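Local coordinates for gamma-resorcylate decarboxylase (Polaromonas, PDB 4QRO), which probably catalyses the decarboxylation of gamma-resorcylate and related dihydroxybenzoates, as a manganese-binding member of the amidohydrolase family, at residues L275-A279 with D280-F284. Numbering follows the deposited sequence.
Sequences LEIGA and DRILF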
ATOM      1  N   LEU A 275       8.903  13.933   5.464  1.00 27.84           N
ATOM      2  CA  LEU A 275       7.875  14.873   5.871  1.00 28.03           C
ATOM      3  C   LEU A 275       6.764  14.218   6.631  1.00 25.25           C
ATOM      4  O   LEU A 275       5.826  14.904   7.098  1.00 33.66           O
ATOM      5  CB  LEU A 275       7.310  15.594   4.632  1.00 30.81           C
ATOM      6  CG  LEU A 275       8.292  16.547   3.924  1.00 39.44           C
ATOM      7  CD1 LEU A 275       7.626  17.159   2.699  1.00 35.24           C
ATOM      8  CD2 LEU A 275       8.816  17.647   4.850  1.00 43.03           C
ATOM      9  N   GLU A 276       6.864  12.897   6.820  1.00 30.76           N
ATOM     10  CA  GLU A 276       5.886  12.186   7.596  1.00 30.36           C
ATOM     11  C   GLU A 276       6.479  11.598   8.863  1.00 33.89           C
ATOM     12  O   GLU A 276       5.907  11.758   9.925  1.00 32.23           O
ATOM     13  CB  GLU A 276       5.203  11.088   6.769  1.00 30.00           C
ATOM     14  CG  GLU A 276       4.226  11.605   5.710  1.00 41.20           C
ATOM     15  CD  GLU A 276       2.922  12.122   6.298  1.00 40.86           C
ATOM     16  OE1 GLU A 276       1.971  12.443   5.539  1.00 31.13           O
ATOM     17  OE2 GLU A 276       2.823  12.170   7.531  1.00 32.08           O
ATOM     18  N   ILE A 277       7.600  10.898   8.767  1.00 33.26           N
ATOM     19  CA  ILE A 277       8.182  10.287   9.964  1.00 28.08           C
ATOM     20  C   ILE A 277       9.485  10.963  10.414  1.00 33.01           C
ATOM     21  O   ILE A 277       9.907  10.786  11.565  1.00 33.36           O
ATOM     22  CB  ILE A 277       8.340   8.757   9.774  1.00 29.26           C
ATOM     23  CG1 ILE A 277       8.453   8.039  11.135  1.00 31.78           C
ATOM     24  CG2 ILE A 277       9.551   8.414   8.910  1.00 27.14           C
ATOM     25  CD1 ILE A 277       8.540   6.521  11.053  1.00 42.76           C
ATOM     26  N   GLY A 278      10.147  11.681   9.495  1.00 31.55           N
ATOM     27  CA  GLY A 278      11.357  12.445   9.790  1.00 29.04           C
ATOM     28  C   GLY A 278      12.636  11.663   9.503  1.00 29.69           C
ATOM     29  O   GLY A 278      12.668  10.426   9.636  1.00 31.28           O
ATOM     30  N   ALA A 279      13.678  12.395   9.124  1.00 28.78           N
ATOM     31  CA  ALA A 279      14.941  11.806   8.688  1.00 30.72           C
ATOM     32  C   ALA A 279      15.666  11.075   9.798  1.00 26.68           C
ATOM     33  O   ALA A 279      16.522  10.226   9.517  1.00 33.46           O
ATOM     34  CB  ALA A 279      15.862  12.859   8.086  1.00 37.69           C
ATOM     35  N   ASP A 280      15.357  11.386  11.044  1.00 28.31           N
ATOM     36  CA  ASP A 280      15.956  10.671  12.200  1.00 31.32           C
ATOM     37  C   ASP A 280      15.558   9.206  12.267  1.00 37.48           C
ATOM     38  O   ASP A 280      16.217   8.436  12.957  1.00 31.92           O
ATOM     39  CB  ASP A 280      15.521  11.302  13.541  1.00 33.57           C
ATOM     40  CG  ASP A 280      16.161  12.661  13.800  1.00 53.30           C
ATOM     41  OD1 ASP A 280      17.117  13.014  13.118  1.00 39.47           O
ATOM     42  OD2 ASP A 280      15.692  13.383  14.699  1.00 53.58           O
ATOM     43  N   ARG A 281      14.480   8.826  11.576  1.00 30.24           N
ATOM     44  CA  ARG A 281      13.956   7.444  11.597  0.50 21.49           C
ATOM     45  C   ARG A 281      14.078   6.736  10.256  1.00 28.27           C
ATOM     46  O   ARG A 281      13.436   5.707  10.029  1.00 34.04           O
ATOM     47  CB  ARG A 281      12.503   7.428  12.081  0.50 22.94           C
ATOM     48  CG  ARG A 281      12.399   7.851  13.533  0.50 23.11           C
ATOM     49  CD  ARG A 281      11.012   7.738  14.123  0.50 20.33           C
ATOM     50  NE  ARG A 281      11.086   7.939  15.561  0.50 33.07           N
ATOM     51  CZ  ARG A 281      11.093   6.956  16.451  0.50 29.05           C
ATOM     52  NH1 ARG A 281      10.976   5.689  16.057  0.50 23.40           N
ATOM     53  NH2 ARG A 281      11.177   7.246  17.741  0.50 28.87           N
ATOM     54  N   ILE A 282      14.934   7.264   9.384  1.00 28.28           N
ATOM     55  CA  ILE A 282      15.197   6.690   8.079  1.00 28.41           C
ATOM     56  C   ILE A 282      16.660   6.220   8.006  1.00 29.58           C
ATOM     57  O   ILE A 282      17.565   6.943   8.386  1.00 30.66           O
ATOM     58  CB  ILE A 282      14.841   7.690   6.961  1.00 27.42           C
ATOM     59  CG1 ILE A 282      13.347   8.032   7.091  1.00 30.74           C
ATOM     60  CG2 ILE A 282      15.064   7.056   5.599  1.00 32.33           C
ATOM     61  CD1 ILE A 282      12.868   9.131   6.166  1.00 31.81           C
ATOM     62  N   LEU A 283      16.843   4.976   7.557  1.00 28.79           N
ATOM     63  CA  LEU A 283      18.128   4.337   7.496  1.00 29.34           C
ATOM     64  C   LEU A 283      18.463   3.904   6.067  1.00 27.59           C
ATOM     65  O   LEU A 283      17.628   3.328   5.387  1.00 30.50           O
ATOM     66  CB  LEU A 283      18.121   3.094   8.393  1.00 28.01           C
ATOM     67  CG  LEU A 283      17.486   3.224   9.793  1.00 38.84           C
ATOM     68  CD1 LEU A 283      17.528   1.919  10.582  1.00 43.12           C
ATOM     69  CD2 LEU A 283      18.187   4.282  10.580  1.00 30.56           C
ATOM     70  N   PHE A 284      19.708   4.140   5.650  1.00 28.11           N
ATOM     71  CA  PHE A 284      20.205   3.609   4.392  1.00 30.31           C
ATOM     72  C   PHE A 284      20.204   2.084   4.441  1.00 35.43           C
ATOM     73  O   PHE A 284      20.479   1.494   5.473  1.00 29.64           O
ATOM     74  CB  PHE A 284      21.605   4.157   4.075  1.00 26.41           C
ATOM     75  CG  PHE A 284      22.216   3.589   2.805  1.00 30.23           C
ATOM     76  CD1 PHE A 284      21.762   3.967   1.554  1.00 34.68           C
ATOM     77  CD2 PHE A 284      23.225   2.647   2.875  1.00 28.76           C
ATOM     78  CE1 PHE A 284      22.347   3.455   0.408  1.00 29.78           C
ATOM     79  CE2 PHE A 284      23.794   2.125   1.746  1.00 30.87           C
ATOM     80  CZ  PHE A 284      23.346   2.512   0.501  1.00 32.88           C
TER
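Ile277 and Arg281 meet across the 3-10 turn that leads from helix 267-276 into strand 282-283, the last step of a beta-alpha-beta crossover that starts from the parallel strand 257-260 in the barrel of an amidohydrolase. Their side chains run nearly perpendicular to each other: CG1 of Ile277 lies 3.9 Å from CD of Arg281, and CD1 of the isoleucine also reaches the arginine's CB. The isoleucine gets there because its CG1 is anti to the backbone N (chi1 -159°), while CG2, set between the backbone N and the carbonyl carbon, faces CG1 of Ile282 at 4.2 Å. Ile277 thus divides its two branches between an aliphatic arginine stem and the first residue of the strand. The stem of Arg281 is extended from CG to NE; in the conformer described, its guanidinium hydrogen-bonds through NH1 to Phe257 O and makes a cation-pi contact with Tyr258. Gly278 is the first residue to leave helical angles; at its positive phi a side chain would press on the carbonyl O of Ile277. Its own O accepts the Arg281 N-H at 3.1 Å, the donor standing 45° out of the carbonyl plane. A weak bond of 3.4 Å follows from Ile282 N to Ala279 O, which also accepts a hydrogen bond from ND2 of Asn317. Exposed Asp280 forms a salt bridge through OD1 with NZ of Lys312, on helix 307-321. Ile282 is buried, packing on Leu270, Ala273 and Ile274 of helix 267-276, and its CG1 rests 3.6 Å from Gly278 O, the same oxygen that holds Arg281 N.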